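Xaa-Pro dipeptidase (Mycobacterium tuberculosis, PDB 5E2C) probably acts as a metal-dependent aminopeptidase that removes residues from the amino ends of peptides, and is represented here by its N-terminal domain alone. Local coordinates at residues Met20-Leu31 with Ala122-Arg130; Asn38-Arg48 with Val77-Ala88. All blocks are in the same frame, centred on the assembly; numbering follows the deposited sequence. Where two conformers were deposited one is given.

Contact 1: Met20-Leu31 with Ala122-Arg130; sequences MLISDLINVRYL and ASGTVESLR
Asn27 turns its CG anti to its own carbonyl carbon (chi1 -68°), while Val126 holds CG1 anti to the backbone N (chi1 -177°); the amide and the valine branch then lie alongside each other, pointing opposite ways, Asn27 CG lying 3.6 Å from Val126 CG1. The two ends of that amide serve different partners. Asn27 ND2 sends a nearly straight hydrogen bond (3.1 Å) to Glu127 OE2; it leaves in the amide plane but lands from above the carboxylate plane, the two planes standing 80° apart. Glu96 takes a further bond from the same nitrogen. On the other end, Arg130 NH1 and NH2 both approach Asn27 OD1 in weak bonds, doubtful because NH2 comes too close and the arginine has two conformers. In one of these the guanidinium also makes a cation-pi contact, Arg130 CZ standing over the Tyr30 ring face, 4.9 Å from its centroid. In this creatinase/prolidase N-terminal domain, the segment after strand 118-121, at the C-terminal end of the construct, packs against strand 19-22 and helix 25-32. Leu129 CD1 meets the Tyr30 ring edge, 4.2 Å from CE2. Val126 CG2 faces Ile22 CG1 and Leu31 CD1. Farther along, Met20, present as selenomethionine, lays SE 3.6 Å from Thr125 CB and brings CE to Ala122, whose carbonyl oxygen receives both Thr125 N and OG1 in a type II turn.

Contact 2: Asn38-Arg48 with Val77-Ala88; sequences NGALLVFADER and VGRYLAGRAGEA
Apolar packing carries most of this contact, in which Ala40, Leu42 and Phe44 direct their CB atoms at helix 77-87. The methyl of Ala40 rests against both Val77 and Leu81, lying 3.7 Å from Leu81 CD1. That same leucine methyl presses on the strand backbone, 3.4 Å from Ala40 O, while the other branch, CD2, reaches Leu42 CB. Leu42 extends its CG anti to the backbone N (chi1 177°), which carries CD2 onto the helix backbone, 3.6 Å from Leu81 O, and CD1 toward Ala85 CB. Farther along, Phe44 CE2 touches Ala88 CB at 3.9 Å.

Polar bonds lie at the two ends. Arg48 NH1 donates to Ala88 O (2.9 Å), the bond lying both in the carbonyl plane and in the guanidinium plane. The guanidinium is fixed from behind: Arg48 NE forms a salt bridge with the syn lone pair of Asp46 OD1, an oxygen that also accepts Arg48 N in an Asx turn. Phe44 CD2 lies over one guanidinium face, toward its rim, and Arg48 CD sits over the centre of the Phe44 ring. Waters bridge Arg48 NH2 to Ala88 O, and Asn38 ND2, which also bonds Asp55, to Val77 N.

Strand and helix segments run nearly parallel (16°), their axes 8.0 Å apart. With Val43 turned to helix 3-14 beyond the sheet, this is the layering of an alpha/beta/alpha sandwich, here formed round a mixed sheet.

How the contacts relate
Following the chain from its N terminus, helix 3-14 leads into strand 19-22 and helix 25-32, the first half of contact 1, and then into strand 40-44, the first half of contact 2. Contact 2 closes first: after 28 intervening residues, which include strands 51-54 and 70-73, helix 77-87 returns to the sheet. Contact 1 closes only when 122-130 comes back from strand 118-121, outermost in this chain, so contact 2 nests wholly within its 90-residue loop. The two join directly as neighbouring strands, through probable backbone bonds Ile22 N to Leu41 O and Met20 N to Val43 O, and Leu31 packs on Leu41. The centres of contact 1 and contact 2 lie about 13 Å apart.

Contact 1: Met20-Leu31 with Ala122-Arg130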
# COMPACT_ATOMS: atom_id res chain seq x y z
N MSE A 20 7.18 -10.01 13.68
CA MSE A 20 7.11 -9.09 12.58
C MSE A 20 6.89 -9.85 11.30
O MSE A 20 7.53 -10.89 11.04
CB MSE A 20 8.43 -8.36 12.49
CG MSE A 20 8.37 -7.48 11.27
SE MSE A 20 9.43 -5.91 11.60
CE MSE A 20 8.89 -4.94 9.97
N LEU A 21 5.99 -9.31 10.50
CA LEU A 21 5.77 -9.76 9.13
C LEU A 21 6.58 -8.87 8.21
O LEU A 21 6.41 -7.64 8.19
CB LEU A 21 4.29 -9.63 8.76
CG LEU A 21 3.95 -9.96 7.31
CD1 LEU A 21 4.29 -11.42 7.01
CD2 LEU A 21 2.47 -9.67 7.07
N ILE A 22 7.48 -9.48 7.45
CA ILE A 22 8.27 -8.74 6.47
C ILE A 22 7.69 -8.98 5.06
O ILE A 22 7.58 -10.13 4.61
CB ILE A 22 9.75 -9.15 6.53
CG1 ILE A 22 10.28 -8.92 7.95
CG2 ILE A 22 10.58 -8.36 5.54
CD1 ILE A 22 10.29 -10.14 8.78
N SER A 23 7.32 -7.88 4.40
CA SER A 23 6.65 -7.91 3.10
C SER A 23 7.47 -7.26 1.96
O SER A 23 7.19 -7.51 0.77
CB SER A 23 5.30 -7.19 3.19
OG SER A 23 4.44 -7.78 4.17
N ASP A 24 8.41 -6.39 2.31
CA ASP A 24 9.29 -5.71 1.34
C ASP A 24 10.30 -6.75 0.87
O ASP A 24 11.01 -7.32 1.67
CB ASP A 24 9.95 -4.49 2.02
CG ASP A 24 10.86 -3.68 1.09
OD1 ASP A 24 11.51 -4.25 0.21
OD2 ASP A 24 10.95 -2.45 1.27
N LEU A 25 10.33 -7.02 -0.43
CA LEU A 25 11.19 -8.06 -0.97
C LEU A 25 12.69 -7.82 -0.73
O LEU A 25 13.44 -8.78 -0.55
CB LEU A 25 10.90 -8.28 -2.45
CG LEU A 25 9.48 -8.78 -2.74
CD1 LEU A 25 9.33 -8.92 -4.24
CD2 LEU A 25 9.16 -10.08 -2.02
N ILE A 26 13.12 -6.55 -0.67
CA ILE A 26 14.49 -6.23 -0.31
C ILE A 26 14.78 -6.76 1.09
O ILE A 26 15.81 -7.36 1.34
CB ILE A 26 14.76 -4.71 -0.37
CG1 ILE A 26 14.63 -4.20 -1.80
CG2 ILE A 26 16.15 -4.39 0.17
CD1 ILE A 26 14.63 -2.68 -1.92
N ASN A 27 13.84 -6.56 2.01
CA ASN A 27 14.03 -7.03 3.37
C ASN A 27 13.89 -8.53 3.54
O ASN A 27 14.57 -9.15 4.39
CB ASN A 27 13.07 -6.27 4.29
CG ASN A 27 13.44 -4.81 4.40
OD1 ASN A 27 14.59 -4.42 4.12
ND2 ASN A 27 12.49 -4.00 4.80
N VAL A 28 12.99 -9.13 2.76
CA VAL A 28 12.84 -10.58 2.77
C VAL A 28 14.16 -11.20 2.32
O VAL A 28 14.68 -12.11 2.97
CB VAL A 28 11.69 -11.04 1.85
CG1 VAL A 28 11.69 -12.54 1.67
CG2 VAL A 28 10.33 -10.60 2.38
N ARG A 29 14.71 -10.69 1.22
CA ARG A 29 15.97 -11.18 0.69
C ARG A 29 17.11 -11.03 1.72
O ARG A 29 17.89 -11.96 1.93
CB ARG A 29 16.32 -10.45 -0.61
CG ARG A 29 17.45 -11.07 -1.40
CD ARG A 29 17.59 -10.43 -2.77
NE ARG A 29 18.02 -9.04 -2.68
CZ ARG A 29 17.29 -7.98 -3.04
NH1 ARG A 29 16.06 -8.14 -3.53
NH2 ARG A 29 17.79 -6.76 -2.91
N TYR A 30 17.17 -9.86 2.36
CA TYR A 30 18.21 -9.58 3.36
C TYR A 30 18.20 -10.60 4.50
O TYR A 30 19.25 -11.09 4.93
CB TYR A 30 18.03 -8.16 3.91
CG TYR A 30 19.05 -7.77 4.94
CD1 TYR A 30 20.35 -7.49 4.57
CD2 TYR A 30 18.71 -7.70 6.28
CE1 TYR A 30 21.30 -7.14 5.52
CE2 TYR A 30 19.64 -7.33 7.24
CZ TYR A 30 20.94 -7.07 6.85
OH TYR A 30 21.87 -6.72 7.79
N LEU A 31 16.99 -10.94 4.97
CA LEU A 31 16.82 -11.80 6.10
C LEU A 31 16.83 -13.29 5.82
O LEU A 31 17.01 -14.07 6.74
CB LEU A 31 15.49 -11.46 6.81
CG LEU A 31 15.44 -10.04 7.37
CD1 LEU A 31 14.00 -9.69 7.72
CD2 LEU A 31 16.33 -9.90 8.58
N ALA A 122 5.34 -1.02 11.61
CA ALA A 122 6.73 -1.29 11.97
C ALA A 122 7.72 -1.06 10.82
O ALA A 122 8.81 -1.65 10.82
CB ALA A 122 6.86 -2.71 12.49
N SER A 123 7.39 -0.20 9.86
CA SER A 123 8.34 0.07 8.78
C SER A 123 9.59 0.73 9.34
O SER A 123 9.50 1.66 10.15
CB SER A 123 7.72 0.91 7.69
OG SER A 123 6.82 0.13 6.94
N GLY A 124 10.75 0.23 8.93
CA GLY A 124 12.03 0.75 9.39
C GLY A 124 12.77 -0.22 10.29
O GLY A 124 13.95 -0.04 10.55
N THR A 125 12.07 -1.25 10.77
CA THR A 125 12.67 -2.16 11.72
C THR A 125 13.82 -2.93 11.07
O THR A 125 14.91 -3.03 11.65
CB THR A 125 11.62 -3.11 12.32
OG1 THR A 125 10.55 -2.34 12.88
CG2 THR A 125 12.23 -3.93 13.43
N VAL A 126 13.61 -3.43 9.86
CA VAL A 126 14.67 -4.18 9.20
C VAL A 126 15.80 -3.24 8.76
O VAL A 126 16.97 -3.57 8.89
CB VAL A 126 14.16 -4.95 7.99
CG1 VAL A 126 15.29 -5.77 7.39
CG2 VAL A 126 12.96 -5.82 8.38
N GLU A 127 15.43 -2.07 8.25
CA GLU A 127 16.39 -1.05 7.81
C GLU A 127 17.33 -0.68 8.94
O GLU A 127 18.51 -0.41 8.70
CB GLU A 127 15.65 0.20 7.31
CG GLU A 127 14.96 0.04 5.96
CD GLU A 127 13.64 -0.75 6.00
OE1 GLU A 127 13.17 -1.12 7.09
OE2 GLU A 127 13.06 -0.97 4.92
N SER A 128 16.83 -0.68 10.18
CA SER A 128 17.64 -0.30 11.35
C SER A 128 18.89 -1.18 11.52
O SER A 128 19.81 -0.81 12.24
CB SER A 128 16.80 -0.34 12.63
OG SER A 128 16.57 -1.68 13.06
N LEU A 129 18.89 -2.35 10.88
CA LEU A 129 20.01 -3.28 10.96
C LEU A 129 21.17 -2.97 10.00
O LEU A 129 22.28 -3.46 10.19
CB LEU A 129 19.51 -4.71 10.70
CG LEU A 129 18.28 -5.21 11.45
CD1 LEU A 129 17.89 -6.59 10.95
CD2 LEU A 129 18.49 -5.24 12.95
N ARG A 130 20.91 -2.16 8.98
CA ARG A 130 21.93 -1.85 7.97
C ARG A 130 22.89 -0.76 8.46
O ARG A 130 22.76 -0.27 9.58
CB ARG A 130 21.24 -1.46 6.66
CG ARG A 130 20.58 -2.65 5.99
CD ARG A 130 19.34 -2.30 5.19
NE ARG A 130 18.72 -3.53 4.69
CZ ARG A 130 17.49 -3.62 4.18
NH1 ARG A 130 16.70 -2.55 4.07
NH2 ARG A 130 17.06 -4.80 3.77
O HOH W 1 13.87 -1.35 2.37

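Contact 2: Asn38-Arg48 with Val77-Ala88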
# COMPACT_ATOMS: atom_id res chain seq x y z
N ASN A 38 7.78 -13.01 -5.34
CA ASN A 38 6.71 -13.01 -4.36
C ASN A 38 7.13 -13.79 -3.13
O ASN A 38 7.55 -14.94 -3.22
CB ASN A 38 5.44 -13.62 -4.94
CG ASN A 38 4.26 -13.50 -3.99
OD1 ASN A 38 4.05 -12.46 -3.34
ND2 ASN A 38 3.52 -14.57 -3.87
N GLY A 39 7.01 -13.17 -1.97
CA GLY A 39 7.49 -13.79 -0.76
C GLY A 39 7.22 -12.92 0.44
O GLY A 39 7.12 -11.70 0.32
N ALA A 40 7.10 -13.56 1.59
CA ALA A 40 6.96 -12.86 2.85
C ALA A 40 7.60 -13.72 3.92
O ALA A 40 7.78 -14.92 3.76
CB ALA A 40 5.49 -12.59 3.16
N LEU A 41 7.97 -13.08 5.02
CA LEU A 41 8.72 -13.75 6.07
C LEU A 41 8.12 -13.35 7.42
O LEU A 41 7.81 -12.18 7.64
CB LEU A 41 10.19 -13.33 6.00
CG LEU A 41 11.14 -14.02 6.96
CD1 LEU A 41 11.32 -15.46 6.52
CD2 LEU A 41 12.47 -13.28 6.99
N LEU A 42 7.91 -14.34 8.28
CA LEU A 42 7.46 -14.09 9.67
C LEU A 42 8.63 -14.36 10.63
O LEU A 42 9.19 -15.45 10.63
CB LEU A 42 6.28 -15.01 9.99
CG LEU A 42 5.69 -14.97 11.40
CD1 LEU A 42 5.20 -13.56 11.73
CD2 LEU A 42 4.56 -15.99 11.55
N VAL A 43 9.02 -13.37 11.42
CA VAL A 43 10.09 -13.55 12.39
C VAL A 43 9.54 -13.28 13.78
O VAL A 43 8.90 -12.23 13.98
CB VAL A 43 11.26 -12.58 12.11
CG1 VAL A 43 12.36 -12.75 13.15
CG2 VAL A 43 11.81 -12.83 10.72
N PHE A 44 9.79 -14.21 14.71
CA PHE A 44 9.32 -14.08 16.10
C PHE A 44 10.35 -13.41 16.99
O PHE A 44 11.55 -13.53 16.75
CB PHE A 44 8.98 -15.44 16.70
CG PHE A 44 7.88 -16.18 15.97
CD1 PHE A 44 8.18 -17.04 14.92
CD2 PHE A 44 6.54 -16.03 16.34
CE1 PHE A 44 7.18 -17.73 14.27
CE2 PHE A 44 5.53 -16.72 15.67
CZ PHE A 44 5.86 -17.57 14.63
N ALA A 45 9.89 -12.73 18.04
CA ALA A 45 10.82 -12.08 18.97
C ALA A 45 11.56 -13.14 19.80
O ALA A 45 12.74 -12.96 20.15
CB ALA A 45 10.08 -11.11 19.88
N ASP A 46 10.88 -14.23 20.10
CA ASP A 46 11.45 -15.25 20.99
C ASP A 46 12.22 -16.30 20.17
O ASP A 46 12.60 -16.04 19.03
CB ASP A 46 10.38 -15.83 21.93
CG ASP A 46 9.36 -16.71 21.24
OD1 ASP A 46 9.46 -16.96 20.01
OD2 ASP A 46 8.42 -17.15 21.94
N GLU A 47 12.47 -17.47 20.75
CA GLU A 47 13.34 -18.46 20.12
C GLU A 47 12.72 -19.22 18.96
O GLU A 47 13.41 -20.00 18.31
CB GLU A 47 13.88 -19.45 21.18
CG GLU A 47 14.88 -18.82 22.13
CD GLU A 47 16.14 -18.32 21.42
OE1 GLU A 47 16.76 -19.11 20.69
OE2 GLU A 47 16.51 -17.14 21.60
N ARG A 48 11.44 -18.98 18.66
CA ARG A 48 10.79 -19.69 17.55
C ARG A 48 11.42 -19.30 16.21
O ARG A 48 11.82 -18.16 16.02
CB ARG A 48 9.29 -19.41 17.51
CG ARG A 48 8.51 -20.08 18.63
CD ARG A 48 7.06 -19.62 18.68
NE ARG A 48 6.92 -18.26 19.19
CZ ARG A 48 5.75 -17.67 19.47
NH1 ARG A 48 4.61 -18.33 19.32
NH2 ARG A 48 5.73 -16.43 19.93
N VAL A 77 0.61 -14.74 0.50
CA VAL A 77 1.69 -15.08 1.43
C VAL A 77 1.63 -14.28 2.73
O VAL A 77 1.85 -14.82 3.81
CB VAL A 77 3.08 -15.00 0.76
CG1 VAL A 77 3.19 -16.03 -0.35
CG2 VAL A 77 3.39 -13.60 0.24
N GLY A 78 1.34 -12.99 2.63
CA GLY A 78 1.26 -12.13 3.81
C GLY A 78 0.13 -12.57 4.71
O GLY A 78 0.29 -12.76 5.92
N ARG A 79 -1.03 -12.74 4.10
CA ARG A 79 -2.21 -13.19 4.81
C ARG A 79 -1.99 -14.53 5.52
O ARG A 79 -2.34 -14.71 6.68
CB ARG A 79 -3.35 -13.30 3.81
CG ARG A 79 -4.67 -13.54 4.44
CD ARG A 79 -5.63 -14.15 3.44
NE ARG A 79 -6.82 -14.50 4.17
CZ ARG A 79 -6.96 -15.60 4.91
NH1 ARG A 79 -6.00 -16.52 4.99
NH2 ARG A 79 -8.10 -15.78 5.56
N TYR A 80 -1.39 -15.48 4.81
CA TYR A 80 -1.06 -16.76 5.42
C TYR A 80 -0.21 -16.60 6.67
O TYR A 80 -0.51 -17.19 7.71
CB TYR A 80 -0.34 -17.65 4.41
CG TYR A 80 0.15 -18.90 5.08
CD1 TYR A 80 -0.73 -19.95 5.34
CD2 TYR A 80 1.46 -19.02 5.51
CE1 TYR A 80 -0.31 -21.07 6.00
CE2 TYR A 80 1.89 -20.15 6.16
CZ TYR A 80 1.00 -21.18 6.39
OH TYR A 80 1.41 -22.31 7.04
N LEU A 81 0.84 -15.78 6.57
CA LEU A 81 1.74 -15.58 7.70
C LEU A 81 1.10 -14.83 8.87
O LEU A 81 1.36 -15.18 10.03
CB LEU A 81 3.04 -14.92 7.27
CG LEU A 81 3.91 -15.84 6.40
CD1 LEU A 81 5.14 -15.08 5.90
CD2 LEU A 81 4.33 -17.11 7.12
N ALA A 82 0.27 -13.85 8.59
CA ALA A 82 -0.49 -13.20 9.65
C ALA A 82 -1.37 -14.24 10.37
O ALA A 82 -1.44 -14.24 11.60
CB ALA A 82 -1.32 -12.05 9.13
N GLY A 83 -1.99 -15.13 9.61
CA GLY A 83 -2.80 -16.19 10.22
C GLY A 83 -1.98 -17.11 11.11
O GLY A 83 -2.41 -17.47 12.21
N ARG A 84 -0.79 -17.47 10.65
CA ARG A 84 0.15 -18.25 11.45
C ARG A 84 0.52 -17.52 12.74
O ARG A 84 0.57 -18.14 13.80
CB ARG A 84 1.41 -18.58 10.65
CG ARG A 84 1.21 -19.66 9.60
CD ARG A 84 1.21 -21.07 10.20
NE ARG A 84 2.47 -21.45 10.85
CZ ARG A 84 3.49 -22.10 10.29
NH1 ARG A 84 3.45 -22.48 9.01
NH2 ARG A 84 4.55 -22.41 11.02
N ALA A 85 0.76 -16.22 12.65
CA ALA A 85 1.10 -15.41 13.82
C ALA A 85 -0.05 -15.46 14.83
O ALA A 85 0.19 -15.64 16.03
CB ALA A 85 1.41 -13.97 13.42
N GLY A 86 -1.29 -15.36 14.37
CA GLY A 86 -2.45 -15.37 15.27
C GLY A 86 -2.59 -16.71 15.99
O GLY A 86 -2.85 -16.77 17.20
N GLU A 87 -2.37 -17.79 15.23
CA GLU A 87 -2.41 -19.16 15.76
C GLU A 87 -1.27 -19.43 16.74
O GLU A 87 -1.43 -20.22 17.65
CB GLU A 87 -2.32 -20.17 14.62
CG GLU A 87 -3.57 -20.23 13.76
CD GLU A 87 -3.36 -20.96 12.45
OE1 GLU A 87 -2.23 -21.43 12.17
OE2 GLU A 87 -4.35 -21.06 11.69
N ALA A 88 -0.13 -18.76 16.55
CA ALA A 88 1.00 -18.84 17.48
C ALA A 88 0.87 -17.92 18.72
O ALA A 88 1.81 -17.81 19.48
CB ALA A 88 2.29 -18.52 16.74
O HOH W 2 0.95 -13.78 -2.35
O HOH W 3 3.26 -15.83 21.28